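Local structure of DNA-3-methyladenine glycosidase II, putative (2YG9) at residues Ala159-Phe162 with Leu163-Leu167; Asp195-Ala198 with Arg199-Pro202; Arg204-Ala207 with Ser208-Leu211. The protein belongs to the helix-hairpin-helix (HhH-GPD) superfamily of base excision DNA repair proteins and folds almost entirely from helices and loops, without strands. All coordinates share one frame; numbering follows the deposited sequence.

Contact 1 (Ala159-Phe162 with Leu163-Leu167)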
loop_
_atom_site.group_PDB
_atom_site.type_symbol
_atom_site.label_atom_id
_atom_site.label_comp_id
_atom_site.label_asym_id
_atom_site.label_seq_id
_atom_site.Cartn_x
_atom_site.Cartn_y
_atom_site.Cartn_z
ATOM N N ALA A 159 -1.024 -5.060 4.131
ATOM C CA ALA A 159 -1.944 -5.554 3.086
ATOM C C ALA A 159 -2.672 -4.412 2.397
ATOM O O ALA A 159 -2.739 -4.348 1.172
ATOM C CB ALA A 159 -2.940 -6.573 3.691
ATOM N N GLU A 160 -3.138 -3.454 3.191
ATOM C CA GLU A 160 -3.876 -2.283 2.706
ATOM C C GLU A 160 -3.011 -1.308 1.933
ATOM O O GLU A 160 -3.448 -0.744 0.939
ATOM C CB GLU A 160 -4.512 -1.563 3.897
ATOM C CG GLU A 160 -5.668 -2.314 4.504
ATOM C CD GLU A 160 -6.300 -1.630 5.736
ATOM O OE1 GLU A 160 -5.563 -0.975 6.520
ATOM O OE2 GLU A 160 -7.546 -1.773 5.931
ATOM N N MET A 161 -1.774 -1.119 2.381
ATOM C CA MET A 161 -0.823 -0.291 1.667
ATOM C C MET A 161 -0.499 -0.932 0.302
ATOM O O MET A 161 -0.253 -0.251 -0.693
ATOM C CB MET A 161 0.469 -0.161 2.484
ATOM C CG MET A 161 0.418 0.750 3.715
ATOM S SD MET A 161 -0.309 2.358 3.399
ATOM C CE MET A 161 -1.986 2.126 3.911
ATOM N N PHE A 162 -0.424 -2.247 0.297
ATOM C CA PHE A 162 -0.178 -3.017 -0.934
ATOM C C PHE A 162 -1.321 -2.871 -1.975
ATOM O O PHE A 162 -1.111 -2.634 -3.175
ATOM C CB PHE A 162 0.082 -4.483 -0.554
ATOM C CG PHE A 162 0.289 -5.406 -1.732
ATOM C CD1 PHE A 162 1.470 -5.385 -2.444
ATOM C CD2 PHE A 162 -0.712 -6.253 -2.136
ATOM C CE1 PHE A 162 1.643 -6.226 -3.560
ATOM C CE2 PHE A 162 -0.537 -7.105 -3.220
ATOM C CZ PHE A 162 0.638 -7.112 -3.901
ATOM N N LEU A 163 -2.537 -3.000 -1.507
ATOM C CA LEU A 163 -3.700 -2.716 -2.341
ATOM C C LEU A 163 -3.667 -1.306 -2.910
ATOM O O LEU A 163 -3.885 -1.119 -4.130
ATOM C CB LEU A 163 -4.997 -2.901 -1.523
ATOM C CG LEU A 163 -5.690 -4.264 -1.549
ATOM C CD1 LEU A 163 -4.768 -5.368 -1.144
ATOM C CD2 LEU A 163 -6.899 -4.191 -0.621
ATOM N N LEU A 164 -3.383 -0.319 -2.049
ATOM C CA LEU A 164 -3.424 1.074 -2.459
ATOM C C LEU A 164 -2.282 1.426 -3.408
ATOM O O LEU A 164 -2.513 1.947 -4.511
ATOM C CB LEU A 164 -3.462 1.993 -1.242
ATOM C CG LEU A 164 -3.804 3.489 -1.379
ATOM C CD1 LEU A 164 -4.154 3.979 0.048
ATOM C CD2 LEU A 164 -2.664 4.351 -1.991
ATOM N N PHE A 165 -1.052 1.117 -3.001
ATOM C CA PHE A 165 0.093 1.511 -3.761
ATOM C C PHE A 165 0.527 0.523 -4.838
ATOM O O PHE A 165 0.984 0.979 -5.884
ATOM C CB PHE A 165 1.277 1.859 -2.879
ATOM C CG PHE A 165 1.088 3.099 -2.087
ATOM C CD1 PHE A 165 1.215 4.351 -2.687
ATOM C CD2 PHE A 165 0.768 3.037 -0.751
ATOM C CE1 PHE A 165 1.059 5.518 -1.936
ATOM C CE2 PHE A 165 0.622 4.194 -0.008
ATOM C CZ PHE A 165 0.743 5.423 -0.604
ATOM N N ALA A 166 0.423 -0.782 -4.621
ATOM C CA ALA A 166 0.903 -1.741 -5.663
ATOM C C ALA A 166 -0.200 -2.040 -6.667
ATOM O O ALA A 166 -0.012 -1.939 -7.900
ATOM C CB ALA A 166 1.433 -3.052 -5.043
ATOM N N LEU A 167 -1.368 -2.366 -6.151
ATOM C CA LEU A 167 -2.475 -2.777 -6.982
ATOM C C LEU A 167 -3.276 -1.559 -7.462
ATOM O O LEU A 167 -4.139 -1.716 -8.316
ATOM C CB LEU A 167 -3.374 -3.772 -6.237
ATOM C CG LEU A 167 -2.678 -5.020 -5.668
ATOM C CD1 LEU A 167 -3.663 -6.054 -5.165
ATOM C CD2 LEU A 167 -1.662 -5.605 -6.670
#
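Phe162 and Leu167, five residues apart, meet in the C-terminal part of helix 156-166. Among the apolar contacts, the Phe162 ring has its CG anti to the backbone N (chi1 177°), which sends it outward and toward the following turn. There CD1 of Phe162 sits 3.5 Å from CB of Ala166. Farther round the ring, CE2 of Phe162 lies 3.8 Å from CD1 of Leu167, while CD2 of the same leucine approaches CZ. A second group forms elsewhere on the helix. Met161 and Phe165 run side by side, and the Met161 chain, bent at chi2 and chi3, brings SD to 4.0 Å from CE2 of Phe165. This is a Met-aromatic contact at the ring edge, and CD2 of Leu164 lies over the centre of one ring face, 3.6 Å above its plane.

Helix 156-166 is the second helix of the helix-hairpin-helix motif that names the superfamily, and Phe162 and Leu163 face its first, helix 141-149, touching Leu148 and Ile145 respectively. Met161 and Leu164 rest instead on helix 204-219, at Trp212.

Among the polar contacts, Leu163, Leu164 and Phe165 donate to the carbonyls four residues back in ordinary helical fashion. The exception is Phe162 O, gripped twice: Ala166 N reaches it at 2.8 Å with a bent N-H...O angle of 138°, and Leu167 N at 3.0 Å along a straighter path of 159°. The five-residue bond opens a wider, pi-type turn here. The Glu160 carboxylate is held away from this turn, by a salt bridge from OE2 to Arg156 and a hydrogen bond between OE1 and Ser174.

Contact 2 (Asp195-Ala198 with Arg199-Pro202)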
loop_
_atom_site.group_PDB
_atom_site.type_symbol
_atom_site.label_atom_id
_atom_site.label_comp_id
_atom_site.label_asym_id
_atom_site.label_seq_id
_atom_site.Cartn_x
_atom_site.Cartn_y
_atom_site.Cartn_z
ATOM N N ASP A 195 -17.680 7.874 9.616
ATOM C CA ASP A 195 -18.527 8.802 8.888
ATOM C C ASP A 195 -17.727 9.675 7.918
ATOM O O ASP A 195 -18.011 9.726 6.736
ATOM C CB ASP A 195 -19.254 9.733 9.851
ATOM C CG ASP A 195 -20.506 9.138 10.406
ATOM O OD1 ASP A 195 -20.814 7.975 10.075
ATOM O OD2 ASP A 195 -21.195 9.873 11.166
ATOM N N VAL A 196 -16.752 10.378 8.456
ATOM C CA VAL A 196 -15.881 11.202 7.639
ATOM C C VAL A 196 -15.337 10.468 6.395
ATOM O O VAL A 196 -15.466 10.937 5.250
ATOM C CB VAL A 196 -14.744 11.739 8.501
ATOM C CG1 VAL A 196 -13.715 12.404 7.638
ATOM C CG2 VAL A 196 -15.318 12.719 9.567
ATOM N N THR A 197 -14.738 9.302 6.619
ATOM C CA THR A 197 -14.077 8.558 5.557
ATOM C C THR A 197 -15.041 7.849 4.587
ATOM O O THR A 197 -14.723 7.716 3.399
ATOM C CB THR A 197 -13.049 7.557 6.140
ATOM O OG1 THR A 197 -13.706 6.638 7.025
ATOM C CG2 THR A 197 -11.939 8.317 6.892
ATOM N N ALA A 198 -16.217 7.420 5.074
ATOM C CA ALA A 198 -17.251 6.809 4.209
ATOM C C ALA A 198 -17.700 7.741 3.079
ATOM O O ALA A 198 -18.019 7.293 1.979
ATOM C CB ALA A 198 -18.481 6.401 5.077
ATOM N N ARG A 199 -17.747 9.033 3.371
ATOM C CA ARG A 199 -18.142 10.052 2.413
ATOM C C ARG A 199 -17.192 10.109 1.221
ATOM O O ARG A 199 -17.598 10.451 0.088
ATOM C CB ARG A 199 -18.169 11.409 3.099
ATOM C CG ARG A 199 -18.665 12.530 2.223
ATOM C CD ARG A 199 -18.837 13.778 3.006
ATOM N NE ARG A 199 -19.327 14.889 2.205
ATOM C CZ ARG A 199 -19.576 16.096 2.709
ATOM N NH1 ARG A 199 -19.354 16.336 3.989
ATOM N NH2 ARG A 199 -20.038 17.074 1.929
ATOM N N TRP A 200 -15.921 9.795 1.488
ATOM C CA TRP A 200 -14.903 9.804 0.450
ATOM C C TRP A 200 -15.020 8.655 -0.499
ATOM O O TRP A 200 -14.558 8.757 -1.607
ATOM C CB TRP A 200 -13.506 9.804 1.064
ATOM C CG TRP A 200 -13.256 10.943 2.006
ATOM C CD1 TRP A 200 -13.918 12.135 2.073
ATOM C CD2 TRP A 200 -12.241 10.994 3.007
ATOM N NE1 TRP A 200 -13.381 12.918 3.065
ATOM C CE2 TRP A 200 -12.328 12.261 3.631
ATOM C CE3 TRP A 200 -11.247 10.110 3.411
ATOM C CZ2 TRP A 200 -11.479 12.646 4.667
ATOM C CZ3 TRP A 200 -10.385 10.497 4.426
ATOM C CH2 TRP A 200 -10.517 11.756 5.048
ATOM N N ALA A 201 -15.638 7.559 -0.071
ATOM C CA ALA A 201 -15.919 6.427 -0.968
ATOM C C ALA A 201 -16.645 6.909 -2.226
ATOM O O ALA A 201 -17.486 7.755 -2.115
ATOM C CB ALA A 201 -16.747 5.402 -0.234
ATOM N N PRO A 202 -16.316 6.370 -3.414
ATOM C CA PRO A 202 -15.365 5.293 -3.741
ATOM C C PRO A 202 -13.916 5.713 -4.040
ATOM O O PRO A 202 -13.212 4.997 -4.799
ATOM C CB PRO A 202 -15.982 4.700 -5.001
ATOM C CG PRO A 202 -16.428 5.898 -5.722
ATOM C CD PRO A 202 -17.040 6.788 -4.627
#
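The indole of Trp200 lies against the turn that precedes it, with Val196 O and Thr197 CA over one of its faces, both offset toward the rim. The site is the C-terminal part of helix 193-200 in the HhH-GPD fold, weakly bonded here. Val196 O stands 3.6 Å above the indole plane, and Thr197 CA makes a CH-pi contact with the six-membered ring of Trp200, 4.2 Å from its centroid. Two methyl groups meet that ring's outer carbons: CG1 of Val196 is 3.7 Å from CZ2 of Trp200, and CG2 of Thr197 is 3.6 Å from its CZ3.

With CG anti to its carbonyl carbon (chi1 -57°), Trp200 directs the indole back along the helix, side by side with Val196. NE1 is satisfied by Asp39, and Ala207 and Leu211 of helix 204-219 also pack on the indole. Thr197 OG1 bonds back to Trp193 O, leaving the methyl branch to meet the tryptophan.

The backbone frays here. Arg199 N reaches Asp195 O only weakly, and the next two bonds, also weak, span three residues, Trp200 N to Thr197 O and Ala201 N to Ala198 O. Beyond them a cis peptide joins Ala201 to Pro202, and CB of Ala201 comes to 3.2 Å from Ala198 O.

Contact 3 (Arg204-Ala207 with Ser208-Leu211)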
loop_
_atom_site.group_PDB
_atom_site.type_symbol
_atom_site.label_atom_id
_atom_site.label_comp_id
_atom_site.label_asym_id
_atom_site.label_seq_id
_atom_site.Cartn_x
_atom_site.Cartn_y
_atom_site.Cartn_z
ATOM N N ARG A 204 -11.455 6.570 -1.462
ATOM C CA ARG A 204 -10.737 6.640 -0.173
ATOM C C ARG A 204 -9.232 6.555 -0.329
ATOM O O ARG A 204 -8.502 7.086 0.507
ATOM C CB ARG A 204 -11.292 5.592 0.776
ATOM C CG ARG A 204 -12.493 6.132 1.507
ATOM C CD ARG A 204 -13.169 5.103 2.347
ATOM N NE ARG A 204 -13.811 4.034 1.567
ATOM C CZ ARG A 204 -14.546 3.086 2.127
ATOM N NH1 ARG A 204 -14.721 3.089 3.437
ATOM N NH2 ARG A 204 -15.119 2.147 1.387
ATOM N N SER A 205 -8.755 5.906 -1.407
ATOM C CA SER A 205 -7.306 5.810 -1.656
ATOM C C SER A 205 -6.718 7.180 -1.961
ATOM O O SER A 205 -5.743 7.561 -1.360
ATOM C CB SER A 205 -6.956 4.844 -2.814
ATOM O OG SER A 205 -7.290 3.515 -2.475
ATOM N N LEU A 206 -7.306 7.927 -2.887
ATOM C CA LEU A 206 -6.781 9.255 -3.194
ATOM C C LEU A 206 -6.957 10.221 -2.026
ATOM O O LEU A 206 -6.063 11.039 -1.785
ATOM C CB LEU A 206 -7.380 9.829 -4.510
ATOM C CG LEU A 206 -6.796 11.133 -5.060
ATOM C CD1 LEU A 206 -5.310 10.969 -5.465
ATOM C CD2 LEU A 206 -7.658 11.674 -6.241
ATOM N N ALA A 207 -8.077 10.125 -1.313
ATOM C CA ALA A 207 -8.278 10.930 -0.090
ATOM C C ALA A 207 -7.127 10.629 0.867
ATOM O O ALA A 207 -6.529 11.521 1.372
ATOM C CB ALA A 207 -9.572 10.596 0.576
ATOM N N SER A 208 -6.850 9.343 1.106
ATOM C CA SER A 208 -5.720 8.921 1.943
ATOM C C SER A 208 -4.394 9.570 1.464
ATOM O O SER A 208 -3.646 10.136 2.255
ATOM C CB SER A 208 -5.615 7.400 1.937
ATOM O OG SER A 208 -6.651 6.794 2.672
ATOM N N ARG A 209 -4.123 9.497 0.164
ATOM C CA ARG A 209 -2.914 10.091 -0.392
ATOM C C ARG A 209 -2.850 11.613 -0.183
ATOM O O ARG A 209 -1.761 12.172 0.089
ATOM C CB ARG A 209 -2.779 9.716 -1.870
ATOM C CG ARG A 209 -2.493 8.220 -2.070
ATOM C CD ARG A 209 -2.436 7.877 -3.559
ATOM N NE ARG A 209 -1.334 8.593 -4.220
ATOM C CZ ARG A 209 -1.260 8.889 -5.526
ATOM N NH1 ARG A 209 -2.249 8.611 -6.357
ATOM N NH2 ARG A 209 -0.201 9.534 -5.982
ATOM N N TYR A 210 -4.000 12.273 -0.258
ATOM C CA TYR A 210 -4.056 13.706 0.059
ATOM C C TYR A 210 -3.845 14.000 1.532
ATOM O O TYR A 210 -3.233 15.000 1.868
ATOM C CB TYR A 210 -5.350 14.365 -0.479
ATOM C CG TYR A 210 -5.227 14.831 -1.916
ATOM C CD1 TYR A 210 -4.384 15.902 -2.258
ATOM C CD2 TYR A 210 -5.890 14.179 -2.928
ATOM C CE1 TYR A 210 -4.236 16.315 -3.593
ATOM C CE2 TYR A 210 -5.746 14.583 -4.261
ATOM C CZ TYR A 210 -4.920 15.655 -4.586
ATOM O OH TYR A 210 -4.817 16.018 -5.927
ATOM N N LEU A 211 -4.347 13.155 2.434
ATOM C CA LEU A 211 -3.991 13.314 3.850
ATOM C C LEU A 211 -2.479 13.203 4.117
ATOM O O LEU A 211 -1.893 14.000 4.897
ATOM C CB LEU A 211 -4.769 12.330 4.733
ATOM C CG LEU A 211 -6.275 12.579 4.935
ATOM C CD1 LEU A 211 -6.836 11.485 5.826
ATOM C CD2 LEU A 211 -6.533 13.976 5.505
#
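Ser208 grips the carbonyl oxygen of Arg204 twice. Ser208 N and Ser208 OG each lie 2.9 Å from Arg204 O, and they come from opposite faces of the carbonyl plane. The hydroxyl can reach back because OG stands beside the serine's own N, anti to the carbonyl carbon (chi1 -72°). Next along the helix, Leu206 and Tyr210 run side by side: CG of Leu206 touches CE2 of the Tyr210 ring at 3.7 Å, and CD1 of the leucine meets the same ring carbon. Leu206 CD1 is also 4.0 Å from NH1 of Arg209, whose chain crosses the leucine after a bend at chi3 (63°). The aliphatic part of Arg209 begins closer in, with CG 3.4 Å from Ser205 O. Arg209 N, Tyr210 N and Leu211 N donate hydrogen bonds to the carbonyls of Ser205, Leu206 and Ala207.

In the next shell, polar ends are fixed by loops. Arg204 NE forms a salt bridge with Asp171, Ser205 OG bonds to Arg169 O and Val172 N, and Ser208 OG also pairs with Val172 O, so its one hydrogen has two carbonyl oxygens to choose between. Tyr210 OH and Arg209 NH2 bond to Gly50 O and Pro53 O, while Leu206 packs on helix 30-36 and Leu211 on helix 178-187. The start of helix 204-219 is thus wrapped by helices from both early and late in the chain, an arrangement consistent with HhH-GPD proteins, in which the two ends of the chain come together in one helical domain.

The three contacts follow one another along the chain, neither nesting nor crossing, and none encloses a loop, since each pairs adjoining segments of one continuous stretch. Contact 1 lies in the C-terminal part of helix 156-166, near the centre of the molecule. Contact 2 lies on helix 193-200, about 10 Å from contact 1 at the nearest atoms. A short connection through Pro202 then leads into contact 3, at the start of helix 204-219, which touches both others. On one side Leu164 CG meets Ser205 OG at 3.7 Å; on the other, Trp200 CE3 presses on Ala207 CB at 3.3 Å. Helix 204-219 therefore bridges the second helix of the helix-hairpin-helix motif and helix 193-200.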